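Local coordinates for protein bacterioferritin (Rhodobacter capsulatus, PDB 1JGC) that stores iron in a haem-containing shell of 24 subunits, where its ferroxidase centre probably oxidises iron(II) with dioxygen before the mineral core forms, at residues A[99-104]-A[125-130]; A[9-14]-A[118-123]. One frame throughout, in Å; residues are numbered along the deposited sequence.

Interaction 1: residues A[99-104]-A[125-130]; sequences KLYREA and TDEEGH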
loop_
_atom_site.group_PDB
_atom_site.type_symbol
_atom_site.label_atom_id
_atom_site.label_comp_id
_atom_site.label_asym_id
_atom_site.label_seq_id
_atom_site.Cartn_x
_atom_site.Cartn_y
_atom_site.Cartn_z
ATOM N N LYS A 99 -12.880 15.616 53.597
ATOM C CA LYS A 99 -12.848 16.412 54.812
ATOM C C LYS A 99 -11.428 16.921 54.999
ATOM O O LYS A 99 -11.198 18.119 55.165
ATOM C CB LYS A 99 -13.264 15.539 55.999
ATOM C CG LYS A 99 -13.339 16.250 57.325
ATOM C CD LYS A 99 -13.837 15.300 58.416
ATOM C CE LYS A 99 -13.958 16.005 59.778
ATOM N NZ LYS A 99 -12.640 16.456 60.342
ATOM N N LEU A 100 -10.473 16.000 54.944
ATOM C CA LEU A 100 -9.072 16.346 55.112
ATOM C C LEU A 100 -8.551 17.302 54.049
ATOM O O LEU A 100 -7.797 18.227 54.363
ATOM C CB LEU A 100 -8.216 15.082 55.112
ATOM C CG LEU A 100 -6.701 15.300 55.014
ATOM C CD1 LEU A 100 -6.224 16.108 56.202
ATOM C CD2 LEU A 100 -5.990 13.955 54.961
ATOM N N TYR A 101 -8.945 17.079 52.796
ATOM C CA TYR A 101 -8.471 17.926 51.703
ATOM C C TYR A 101 -9.006 19.346 51.760
ATOM O O TYR A 101 -8.287 20.287 51.435
ATOM C CB TYR A 101 -8.818 17.322 50.339
ATOM C CG TYR A 101 -8.227 15.957 50.067
ATOM C CD1 TYR A 101 -7.069 15.524 50.712
ATOM C CD2 TYR A 101 -8.815 15.105 49.135
ATOM C CE1 TYR A 101 -6.515 14.271 50.433
ATOM C CE2 TYR A 101 -8.270 13.853 48.844
ATOM C CZ TYR A 101 -7.124 13.446 49.494
ATOM O OH TYR A 101 -6.589 12.221 49.186
ATOM N N ARG A 102 -10.263 19.506 52.160
ATOM C CA ARG A 102 -10.853 20.838 52.251
ATOM C C ARG A 102 -10.152 21.663 53.335
ATOM O O ARG A 102 -9.991 22.888 53.223
ATOM C CB ARG A 102 -12.343 20.719 52.551
ATOM C CG ARG A 102 -13.102 20.093 51.406
ATOM C CD ARG A 102 -14.577 19.952 51.673
ATOM N NE ARG A 102 -15.272 19.590 50.443
ATOM C CZ ARG A 102 -16.177 18.621 50.351
ATOM N NH1 ARG A 102 -16.504 17.913 51.421
ATOM N NH2 ARG A 102 -16.753 18.349 49.184
ATOM N N GLU A 103 -9.713 20.960 54.371
ATOM C CA GLU A 103 -9.021 21.553 55.502
ATOM C C GLU A 103 -7.623 21.992 55.054
ATOM O O GLU A 103 -7.228 23.149 55.228
ATOM C CB GLU A 103 -8.924 20.497 56.590
ATOM C CG GLU A 103 -8.781 21.006 57.991
ATOM C CD GLU A 103 -8.733 19.853 58.990
ATOM O OE1 GLU A 103 -9.673 19.006 58.970
ATOM O OE2 GLU A 103 -7.755 19.804 59.780
ATOM N N ALA A 104 -6.878 21.057 54.469
ATOM C CA ALA A 104 -5.532 21.347 53.990
ATOM C C ALA A 104 -5.604 22.480 52.977
ATOM O O ALA A 104 -4.818 23.422 53.015
ATOM C CB ALA A 104 -4.920 20.106 53.345
ATOM N N THR A 125 -11.601 17.845 43.625
ATOM C CA THR A 125 -12.390 17.654 42.414
ATOM C C THR A 125 -12.455 16.180 42.003
ATOM O O THR A 125 -13.525 15.683 41.675
ATOM C CB THR A 125 -11.838 18.486 41.239
ATOM O OG1 THR A 125 -11.793 19.866 41.618
ATOM C CG2 THR A 125 -12.738 18.352 40.024
ATOM N N ASP A 126 -11.325 15.477 42.030
ATOM C CA ASP A 126 -11.327 14.059 41.672
ATOM C C ASP A 126 -12.156 13.240 42.666
ATOM O O ASP A 126 -12.928 12.367 42.273
ATOM C CB ASP A 126 -9.908 13.482 41.646
ATOM C CG ASP A 126 -9.041 14.089 40.565
ATOM O OD1 ASP A 126 -9.583 14.546 39.532
ATOM O OD2 ASP A 126 -7.802 14.090 40.744
ATOM N N GLU A 127 -11.988 13.511 43.956
ATOM C CA GLU A 127 -12.731 12.763 44.951
ATOM C C GLU A 127 -14.241 13.002 44.847
ATOM O O GLU A 127 -15.029 12.082 45.055
ATOM C CB GLU A 127 -12.209 13.080 46.356
ATOM C CG GLU A 127 -11.503 11.888 47.042
ATOM C CD GLU A 127 -10.219 11.415 46.329
ATOM O OE1 GLU A 127 -10.278 10.982 45.145
ATOM O OE2 GLU A 127 -9.131 11.463 46.964
ATOM N N GLU A 128 -14.658 14.219 44.516
ATOM C CA GLU A 128 -16.084 14.454 44.380
ATOM C C GLU A 128 -16.568 13.643 43.179
ATOM O O GLU A 128 -17.720 13.200 43.133
ATOM C CB GLU A 128 -16.389 15.952 44.224
ATOM C CG GLU A 128 -16.471 16.671 45.576
ATOM C CD GLU A 128 -17.153 18.039 45.524
ATOM O OE1 GLU A 128 -18.067 18.249 44.695
ATOM O OE2 GLU A 128 -16.790 18.908 46.342
ATOM N N GLY A 129 -15.667 13.424 42.222
ATOM C CA GLY A 129 -16.000 12.626 41.057
ATOM C C GLY A 129 -16.286 11.184 41.464
ATOM O O GLY A 129 -17.282 10.590 41.025
ATOM N N HIS A 130 -15.419 10.615 42.302
ATOM C CA HIS A 130 -15.604 9.247 42.785
ATOM C C HIS A 130 -16.877 9.157 43.630
ATOM O O HIS A 130 -17.623 8.184 43.537
ATOM C CB HIS A 130 -14.404 8.804 43.631
ATOM C CG HIS A 130 -13.143 8.621 42.847
ATOM N ND1 HIS A 130 -11.897 8.582 43.442
ATOM C CD2 HIS A 130 -12.932 8.449 41.517
ATOM C CE1 HIS A 130 -10.973 8.395 42.512
ATOM N NE2 HIS A 130 -11.576 8.312 41.336
#
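Tyr-101 and Glu-127 meet in the interior of the four-helix bundle, beside a second, more peripheral pair, Arg-102 with Glu-128. Start at CB of Glu-127, which leaves its helix toward segment 99-104. The chain bends at chi2 (64°), and this turn brings the carboxylate up to the tyrosine ring, the two side chains crossing at about a right angle; CG is 4.2 Å and CD 4.0 Å from Tyr-101 CE2. At the tip, OE2 lies near the ring plane, 3.2 Å from CE2 of Tyr-101. The phenol oxygen adds only a weak hydrogen bond, Tyr-101 OH to Glu-127 OE2 at 3.5 Å. The carboxylate is therefore met by an aromatic edge and a long polar contact, with the two planes turned 45° apart.

The other pair is a salt bridge. Arg-102 runs extended from CG to NE, carrying its guanidinium over to helix 114-144, where NH2 donates to Glu-128 OE2 at 2.9 Å. The acceptor lies practically in the guanidinium plane, yet the donor comes from above the carboxylate plane, so the bridge is single and skewed rather than a two-pronged pairing. Glu-128 OE1 is engaged as well, by a salt bridge to Arg-61 of a neighbouring subunit, and this ties the intrachain pair into the assembly.

Glu-127 is assigned as a ligand to both irons of the dinuclear site, which is metal-free in this crystal; its OE1 lies close to OE2 of Glu-51, another ligand assigned to both irons. The contact joins helices 83-111 and 114-144, consecutive antiparallel members of the bundle, with Glu-18 of helix 5-34 and His-54 of helix 38-64 also touching Glu-127.

Interaction 2: residues A[9-14]-A[118-123]; sequences EFLNAA and NIFESL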
loop_
_atom_site.group_PDB
_atom_site.type_symbol
_atom_site.label_atom_id
_atom_site.label_comp_id
_atom_site.label_asym_id
_atom_site.label_seq_id
_atom_site.Cartn_x
_atom_site.Cartn_y
_atom_site.Cartn_z
ATOM N N GLU A 9 2.936 18.951 56.531
ATOM C CA GLU A 9 2.227 18.043 57.417
ATOM C C GLU A 9 0.940 17.603 56.729
ATOM O O GLU A 9 0.599 16.419 56.712
ATOM C CB GLU A 9 1.890 18.744 58.729
ATOM C CG GLU A 9 2.670 18.256 59.926
ATOM C CD GLU A 9 2.494 19.168 61.135
ATOM O OE1 GLU A 9 1.331 19.398 61.576
ATOM O OE2 GLU A 9 3.527 19.661 61.636
ATOM N N PHE A 10 0.221 18.573 56.169
ATOM C CA PHE A 10 -1.023 18.287 55.476
ATOM C C PHE A 10 -0.782 17.352 54.293
ATOM O O PHE A 10 -1.537 16.399 54.095
ATOM C CB PHE A 10 -1.675 19.585 55.001
ATOM C CG PHE A 10 -2.644 20.178 55.994
ATOM C CD1 PHE A 10 -3.751 19.449 56.423
ATOM C CD2 PHE A 10 -2.470 21.477 56.476
ATOM C CE1 PHE A 10 -4.676 20.004 57.319
ATOM C CE2 PHE A 10 -3.386 22.039 57.367
ATOM C CZ PHE A 10 -4.493 21.301 57.789
ATOM N N LEU A 11 0.268 17.621 53.516
ATOM C CA LEU A 11 0.598 16.786 52.365
ATOM C C LEU A 11 0.874 15.337 52.803
ATOM O O LEU A 11 0.414 14.389 52.165
ATOM C CB LEU A 11 1.812 17.366 51.624
ATOM C CG LEU A 11 1.521 18.651 50.843
ATOM C CD1 LEU A 11 2.822 19.294 50.372
ATOM C CD2 LEU A 11 0.604 18.325 49.663
ATOM N N ASN A 12 1.618 15.170 53.895
ATOM C CA ASN A 12 1.917 13.837 54.396
ATOM C C ASN A 12 0.659 13.145 54.913
ATOM O O ASN A 12 0.554 11.922 54.879
ATOM C CB ASN A 12 2.964 13.901 55.502
ATOM C CG ASN A 12 4.343 13.552 55.006
ATOM O OD1 ASN A 12 4.543 12.513 54.371
ATOM N ND2 ASN A 12 5.309 14.413 55.294
ATOM N N ALA A 13 -0.301 13.921 55.398
ATOM C CA ALA A 13 -1.531 13.321 55.887
ATOM C C ALA A 13 -2.345 12.879 54.672
ATOM O O ALA A 13 -2.929 11.799 54.660
ATOM C CB ALA A 13 -2.320 14.320 56.736
ATOM N N ALA A 14 -2.371 13.722 53.647
ATOM C CA ALA A 14 -3.092 13.394 52.432
ATOM C C ALA A 14 -2.466 12.140 51.806
ATOM O O ALA A 14 -3.169 11.273 51.288
ATOM C CB ALA A 14 -3.030 14.556 51.467
ATOM N N ASN A 118 -3.805 24.461 44.814
ATOM C CA ASN A 118 -4.441 23.899 43.633
ATOM C C ASN A 118 -4.360 22.382 43.580
ATOM O O ASN A 118 -5.227 21.741 43.003
ATOM C CB ASN A 118 -3.851 24.501 42.361
ATOM C CG ASN A 118 -4.196 25.964 42.210
ATOM O OD1 ASN A 118 -5.234 26.415 42.697
ATOM N ND2 ASN A 118 -3.337 26.715 41.530
ATOM N N ILE A 119 -3.325 21.801 44.171
ATOM C CA ILE A 119 -3.225 20.352 44.180
ATOM C C ILE A 119 -4.398 19.816 44.999
ATOM O O ILE A 119 -5.047 18.843 44.612
ATOM C CB ILE A 119 -1.904 19.876 44.798
ATOM C CG1 ILE A 119 -0.755 20.148 43.826
ATOM C CG2 ILE A 119 -1.993 18.397 45.142
ATOM C CD1 ILE A 119 0.607 19.760 44.360
ATOM N N PHE A 120 -4.684 20.454 46.129
ATOM C CA PHE A 120 -5.807 20.008 46.943
ATOM C C PHE A 120 -7.144 20.291 46.260
ATOM O O PHE A 120 -8.116 19.558 46.469
ATOM C CB PHE A 120 -5.764 20.640 48.337
ATOM C CG PHE A 120 -4.726 20.034 49.233
ATOM C CD1 PHE A 120 -4.834 18.711 49.646
ATOM C CD2 PHE A 120 -3.626 20.773 49.649
ATOM C CE1 PHE A 120 -3.862 18.131 50.458
ATOM C CE2 PHE A 120 -2.650 20.196 50.462
ATOM C CZ PHE A 120 -2.772 18.871 50.864
ATOM N N GLU A 121 -7.206 21.336 45.438
ATOM C CA GLU A 121 -8.457 21.614 44.741
ATOM C C GLU A 121 -8.622 20.549 43.659
ATOM O O GLU A 121 -9.736 20.123 43.336
ATOM C CB GLU A 121 -8.457 23.014 44.125
ATOM C CG GLU A 121 -8.334 24.119 45.147
ATOM C CD GLU A 121 -9.109 25.367 44.763
ATOM O OE1 GLU A 121 -9.488 25.492 43.583
ATOM O OE2 GLU A 121 -9.334 26.228 45.644
ATOM N N SER A 122 -7.500 20.103 43.111
ATOM C CA SER A 122 -7.535 19.070 42.091
ATOM C C SER A 122 -7.957 17.745 42.753
ATOM O O SER A 122 -8.800 17.021 42.224
ATOM C CB SER A 122 -6.162 18.941 41.427
ATOM O OG SER A 122 -6.115 17.807 40.585
ATOM N N LEU A 123 -7.384 17.439 43.915
ATOM C CA LEU A 123 -7.750 16.219 44.619
ATOM C C LEU A 123 -9.223 16.254 45.036
ATOM O O LEU A 123 -9.947 15.266 44.887
ATOM C CB LEU A 123 -6.869 16.026 45.847
ATOM C CG LEU A 123 -5.396 15.687 45.589
ATOM C CD1 LEU A 123 -4.634 15.683 46.916
ATOM C CD2 LEU A 123 -5.285 14.325 44.904
#
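Across the core of the ferritin-type four-helix bundle, helix 5-34 and helix 114-144 run the same way, and here Phe-120 spans the gap between them to reach Phe-10, Leu-11 and Ala-14. The short segment axes are 12.3 Å apart and inclined by 24°, a separation that a large ring bridges. With its CG anti to the carbonyl carbon (chi1 -75°), Phe-120 directs the ring toward the other helix, and its far end does the touching. CZ takes the CD2 methyl of Leu-11 at 3.6 Å, an oblique approach. On the other flank of the ring end, CE1 meets Ala-14 CB at 3.8 Å, edge-on and in the ring plane. CZ also comes to 4.2 Å from the backbone carbonyl carbon of Phe-10, whose own ring turns away, so the two aromatics do not stack. Leu-11 packs in addition on Ile-62 of helix 38-64.

No hydrogen bond crosses between these segments. The contact rests on dispersion and the exclusion of water, and with no polar group to fix it, the position of the Phe-120 ring is set by the shape of the surrounding side chains.

How the interactions relate
Interactions 1 and 2 are neighbours in one core, their centres about 9 Å apart, and both draw on helix 114-144. They touch through helix 83-111: Ala-104 CB packs at 3.5 Å against Phe-120 CZ, while Tyr-101 CE1 lies 3.6 Å from Ala-14 CB. Segment 99-104 thus leads from the apolar packing of 9-14 with 118-123 to the polar dinuclear site. Segment 125-130 holds two of the assigned iron ligands, Glu-127 and His-130, of which Glu-127 takes part in interaction 1; interaction 2 supplies none, though the side chain of Ala-14 comes within about 5 Å of that of Glu-18. The haem is more distant, about 13 Å from the side chains of both Tyr-101 and Ala-14.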